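Local coordinates for enolase (alpha proteobacterium BAL199, PDB 3UGV), which probably catalyses a magnesium-dependent abstraction of a proton from the alpha carbon of a carboxylate substrate, as other members of the enolase superfamily do, at residues F[251-256]-F[263-268]; F[134-139]-F[148-153]. All blocks are in the same frame, centred on the assembly; numbering follows the deposited sequence.

Contact 1: F[251-256]-F[263-268]; sequences EEPVVY and AQLRHD. With MG (magnesium ion), chain B; NI (nickel (II) ion), chain Y; MG (magnesium ion), chain X.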
# COMPACT_ATOMS: atom_id res chain seq x y z
N GLU F 251 -22.77 15.29 -5.99
CA GLU F 251 -22.66 15.47 -4.54
C GLU F 251 -23.37 14.38 -3.77
O GLU F 251 -24.52 14.06 -4.07
CB GLU F 251 -23.22 16.84 -4.17
CG GLU F 251 -22.96 17.30 -2.76
CD GLU F 251 -23.51 18.70 -2.51
OE1 GLU F 251 -23.36 19.59 -3.40
OE2 GLU F 251 -24.12 18.91 -1.44
N GLU F 252 -22.65 13.81 -2.79
CA GLU F 252 -23.16 12.83 -1.81
C GLU F 252 -24.19 11.82 -2.32
O GLU F 252 -25.36 11.85 -1.93
CB GLU F 252 -23.73 13.54 -0.57
CG GLU F 252 -22.66 14.17 0.32
CD GLU F 252 -23.21 14.68 1.64
OE1 GLU F 252 -24.35 15.21 1.67
OE2 GLU F 252 -22.48 14.57 2.66
N PRO F 253 -23.76 10.93 -3.22
CA PRO F 253 -24.76 9.98 -3.71
C PRO F 253 -25.21 8.98 -2.64
O PRO F 253 -26.34 8.51 -2.72
CB PRO F 253 -24.04 9.26 -4.86
CG PRO F 253 -22.58 9.61 -4.71
CD PRO F 253 -22.52 10.92 -4.01
N VAL F 254 -24.34 8.65 -1.68
CA VAL F 254 -24.65 7.62 -0.68
C VAL F 254 -24.46 8.17 0.71
O VAL F 254 -24.05 9.32 0.88
CB VAL F 254 -23.78 6.34 -0.85
CG1 VAL F 254 -23.94 5.77 -2.25
CG2 VAL F 254 -22.31 6.63 -0.55
N VAL F 255 -24.77 7.36 1.72
CA VAL F 255 -24.72 7.82 3.11
C VAL F 255 -23.31 8.28 3.51
O VAL F 255 -22.31 7.64 3.19
CB VAL F 255 -25.24 6.74 4.09
CG1 VAL F 255 -24.31 5.55 4.09
CG2 VAL F 255 -25.34 7.33 5.48
N TYR F 256 -23.25 9.40 4.22
CA TYR F 256 -22.03 10.20 4.29
C TYR F 256 -20.81 9.56 4.90
O TYR F 256 -19.70 10.01 4.62
CB TYR F 256 -22.30 11.56 4.96
CG TYR F 256 -22.52 11.54 6.49
CD1 TYR F 256 -21.44 11.38 7.37
CD2 TYR F 256 -23.78 11.77 7.03
CE1 TYR F 256 -21.63 11.41 8.77
CE2 TYR F 256 -23.99 11.81 8.42
CZ TYR F 256 -22.91 11.63 9.28
OH TYR F 256 -23.14 11.66 10.64
N ALA F 263 -14.74 6.11 -2.13
CA ALA F 263 -13.51 5.86 -2.87
C ALA F 263 -13.75 5.10 -4.17
O ALA F 263 -13.11 5.39 -5.17
CB ALA F 263 -12.46 5.13 -1.99
N GLN F 264 -14.67 4.13 -4.17
CA GLN F 264 -14.98 3.37 -5.40
C GLN F 264 -15.62 4.25 -6.47
O GLN F 264 -15.26 4.19 -7.65
CB GLN F 264 -15.92 2.19 -5.11
CG GLN F 264 -15.31 1.09 -4.29
CD GLN F 264 -14.15 0.41 -4.99
OE1 GLN F 264 -14.31 -0.09 -6.11
NE2 GLN F 264 -12.99 0.39 -4.35
N LEU F 265 -16.59 5.06 -6.04
CA LEU F 265 -17.30 5.98 -6.93
C LEU F 265 -16.36 7.03 -7.51
O LEU F 265 -16.45 7.38 -8.69
CB LEU F 265 -18.41 6.68 -6.14
CG LEU F 265 -19.56 5.78 -5.74
CD1 LEU F 265 -20.54 6.51 -4.85
CD2 LEU F 265 -20.24 5.27 -7.02
N ARG F 266 -15.46 7.54 -6.68
CA ARG F 266 -14.55 8.60 -7.11
C ARG F 266 -13.63 8.04 -8.19
O ARG F 266 -13.33 8.71 -9.18
CB ARG F 266 -13.74 9.09 -5.92
CG ARG F 266 -12.81 10.26 -6.21
CD ARG F 266 -11.51 10.05 -5.48
NE ARG F 266 -10.64 11.20 -5.54
CZ ARG F 266 -9.41 11.20 -5.06
NH1 ARG F 266 -8.91 10.10 -4.52
NH2 ARG F 266 -8.67 12.30 -5.13
N HIS F 267 -13.23 6.79 -8.02
CA HIS F 267 -12.38 6.14 -8.99
C HIS F 267 -13.10 5.94 -10.32
O HIS F 267 -12.55 6.27 -11.37
CB HIS F 267 -11.87 4.80 -8.48
CG HIS F 267 -11.17 3.99 -9.53
ND1 HIS F 267 -11.84 3.10 -10.35
CD2 HIS F 267 -9.87 3.96 -9.92
CE1 HIS F 267 -10.98 2.55 -11.19
NE2 HIS F 267 -9.78 3.06 -10.95
N ASP F 268 -14.31 5.40 -10.26
CA ASP F 268 -15.08 5.11 -11.47
C ASP F 268 -15.56 6.36 -12.22
O ASP F 268 -15.70 6.34 -13.44
CB ASP F 268 -16.29 4.21 -11.17
CG ASP F 268 -15.90 2.76 -10.90
OD1 ASP F 268 -14.71 2.40 -11.10
OD2 ASP F 268 -16.79 1.98 -10.49
MG MG B . -25.70 18.95 -0.35
NI NI Y . -7.94 2.91 -12.62
MG MG X . -12.97 10.32 -10.49
O HOH W 1 -26.26 20.96 -0.11
O HOH W 2 -27.42 18.67 0.80
O HOH W 3 -25.50 16.85 -0.21
O HOH W 4 -11.55 10.93 -9.14
O HOH W 5 -14.23 11.66 -9.53
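Pro253 and Leu265 face each other where the loop after strand 249-251 passes the following helix 259-268, their CA atoms 9.1 Å apart, the nearest backbone approach between 251-256 and 263-268. This is a beta-alpha unit of the enolase-type C-terminal barrel: the strand ends in a metal ligand, and the helix folds back to pack outside it. The join is apolar and small, 83 Å² in all, and is made through one methyl. Leu265 CD1 lies 3.7 Å from Pro253 CG, the two side chains sliding past each other in opposite directions, and 4.3 Å from Val254 CG1. Leu265 reaches there with CG anti to its carbonyl carbon and an extended second torsion. Met232 and Thr239 of helix 232-242 also touch Leu265, so neighbouring barrel helices meet over this side chain.

At the strand end, Glu251 serves the metal instead. Its chain is extended, with CG anti to the backbone N (chi1 -169°), which carries OE2 to 1.9 Å from the magnesium ion. Three waters also bind this ion, and Asp225 and Glu277 complete the site. The other oxygen, OE1, is gripped by Lys194 and Trp249, an arrangement that fixes the rotation of the carboxylate.

The far end of the helix holds two more ions. Arg266 O binds a second magnesium ion at 2.1 Å, together with Leu269 O. His267 NE2 lies 2.5 Å from a nickel ion that is also bound by His267 of neighbouring subunits. The other ring nitrogen, ND1, donates to Asp268 OD1 at 3.0 Å, with an N-H...O angle of 156°. The acceptor lies close to the ring plane, but the bond meets the anti side of the carboxylate, 30° out of its plane.

Contact 2: F[134-139]-F[148-153]; sequences AVWDAL and CTLLGG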
# COMPACT_ATOMS: atom_id res chain seq x y z
N ALA F 134 -20.56 33.21 16.66
CA ALA F 134 -20.93 34.41 17.42
C ALA F 134 -19.71 35.08 18.05
O ALA F 134 -19.53 36.29 17.97
CB ALA F 134 -21.95 34.07 18.50
N VAL F 135 -18.86 34.27 18.67
CA VAL F 135 -17.70 34.81 19.38
C VAL F 135 -16.70 35.46 18.42
O VAL F 135 -16.09 36.47 18.74
CB VAL F 135 -17.03 33.72 20.24
CG1 VAL F 135 -15.63 34.13 20.65
CG2 VAL F 135 -17.88 33.44 21.45
N TRP F 136 -16.55 34.88 17.24
CA TRP F 136 -15.64 35.46 16.27
C TRP F 136 -16.23 36.77 15.76
O TRP F 136 -15.49 37.71 15.46
CB TRP F 136 -15.41 34.52 15.09
CG TRP F 136 -14.27 33.56 15.26
CD1 TRP F 136 -14.36 32.23 15.53
CD2 TRP F 136 -12.87 33.85 15.16
NE1 TRP F 136 -13.11 31.67 15.60
CE2 TRP F 136 -12.18 32.64 15.37
CE3 TRP F 136 -12.14 35.02 14.90
CZ2 TRP F 136 -10.78 32.56 15.34
CZ3 TRP F 136 -10.74 34.93 14.87
CH2 TRP F 136 -10.08 33.72 15.08
N ASP F 137 -17.55 36.83 15.64
CA ASP F 137 -18.20 38.06 15.21
C ASP F 137 -17.95 39.13 16.25
O ASP F 137 -17.64 40.27 15.90
CB ASP F 137 -19.70 37.88 14.97
CG ASP F 137 -20.40 39.19 14.64
OD1 ASP F 137 -20.12 39.76 13.55
OD2 ASP F 137 -21.21 39.66 15.46
N ALA F 138 -18.09 38.77 17.52
CA ALA F 138 -17.83 39.72 18.60
C ALA F 138 -16.38 40.24 18.59
O ALA F 138 -16.15 41.44 18.71
CB ALA F 138 -18.19 39.11 19.97
N LEU F 139 -15.41 39.33 18.44
CA LEU F 139 -14.01 39.71 18.39
C LEU F 139 -13.74 40.66 17.23
O LEU F 139 -13.00 41.62 17.37
CB LEU F 139 -13.12 38.47 18.28
CG LEU F 139 -11.60 38.65 18.30
CD1 LEU F 139 -11.10 39.15 19.66
CD2 LEU F 139 -10.93 37.34 17.94
N CYS F 148 -13.63 38.94 7.66
CA CYS F 148 -12.60 38.56 6.69
C CYS F 148 -11.33 39.38 6.89
O CYS F 148 -10.23 38.90 6.64
CB CYS F 148 -13.11 38.73 5.26
SG CYS F 148 -13.70 40.38 4.87
N THR F 149 -11.49 40.62 7.35
CA THR F 149 -10.35 41.48 7.62
C THR F 149 -9.59 41.02 8.86
O THR F 149 -8.37 40.88 8.84
CB THR F 149 -10.78 42.96 7.76
OG1 THR F 149 -11.42 43.39 6.56
CG2 THR F 149 -9.56 43.85 8.00
N LEU F 150 -10.31 40.75 9.94
CA LEU F 150 -9.68 40.19 11.13
C LEU F 150 -8.89 38.92 10.79
O LEU F 150 -7.85 38.65 11.39
CB LEU F 150 -10.72 39.88 12.20
CG LEU F 150 -10.16 39.24 13.47
CD1 LEU F 150 -9.56 40.33 14.33
CD2 LEU F 150 -11.23 38.49 14.24
N LEU F 151 -9.38 38.16 9.82
CA LEU F 151 -8.75 36.90 9.44
C LEU F 151 -7.62 37.06 8.42
O LEU F 151 -7.02 36.07 7.99
CB LEU F 151 -9.80 35.93 8.89
CG LEU F 151 -10.80 35.42 9.92
CD1 LEU F 151 -11.82 34.51 9.26
CD2 LEU F 151 -10.07 34.73 11.08
N GLY F 152 -7.34 38.30 8.03
CA GLY F 152 -6.17 38.54 7.20
C GLY F 152 -6.49 38.85 5.75
O GLY F 152 -5.58 38.93 4.91
N GLY F 153 -7.77 39.03 5.43
CA GLY F 153 -8.16 39.32 4.07
C GLY F 153 -8.83 40.66 4.02
O GLY F 153 -8.60 41.49 4.90
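Leu150 points its CD2 methyl at the edge of the Trp136 indole, 3.6 Å from Trp136 CZ3 and near the ring plane, where helix 147-150 comes up beside helix 123-142. The same methyl lies 3.9 Å from Leu139 CD2, so it touches both the indole edge and the Leu139 branch, which lies about one helical turn further on. Leu150 crosses both Trp136 and Leu139 at about a right angle. With CG anti to the backbone N (chi1 178°), Leu150 sends its branches toward helix 123-142. This is the tighter part of the contact, and its three residues are buried.

Leu151 forms the looser side. It is partly exposed, and its CD2 approaches the indole obliquely, 3.9 Å from Trp136 CZ3 and 4.1 Å from Trp136 CH2. Another copy of the chain adds to the packing: its Leu151 rests on Trp136, and its Leu150 on Leu150. The polar edge of the indole is held separately, through NE1 to Ser308. A leucine in place of Trp136 would probably leave Leu150 CD2 and Leu151 CD2 without the indole they pack on, and Ser308 without its NE1 partner.

Beyond Leu151 the chain leaves the helix at Gly152, whose positive phi (106°) would press a side chain against the preceding carbonyl oxygen. Gly153 N bonds back to Cys148 O at 2.7 Å and Gly152 N to Thr149 O at 2.9 Å. These paired bonds define a Schellman motif, here ending a short helix packed on helix 123-142 of the mandelate racemase-type N-terminal region, at a subunit interface.

How the contacts relate
Contact 2 comes first along the chain and closes before contact 1 opens. Their centres are 35 Å apart, on opposite sides of the chain's centre, and the nearest atoms remain about 23 Å apart, which implies no direct coupling. They share no helix, strand or sheet: 134-139 and 148-153 lie in the N-terminal, mandelate racemase-type part, whereas contact 1 lies in the enolase-type C-terminal part and begins at the end of strand 249-251 of the parallel sheet. Each has residues that meet other subunits. Contact 1 thus belongs to the metal-bearing barrel, while contact 2 is structural packing in the part that, as in relatives, probably helps to cap the barrel's active site.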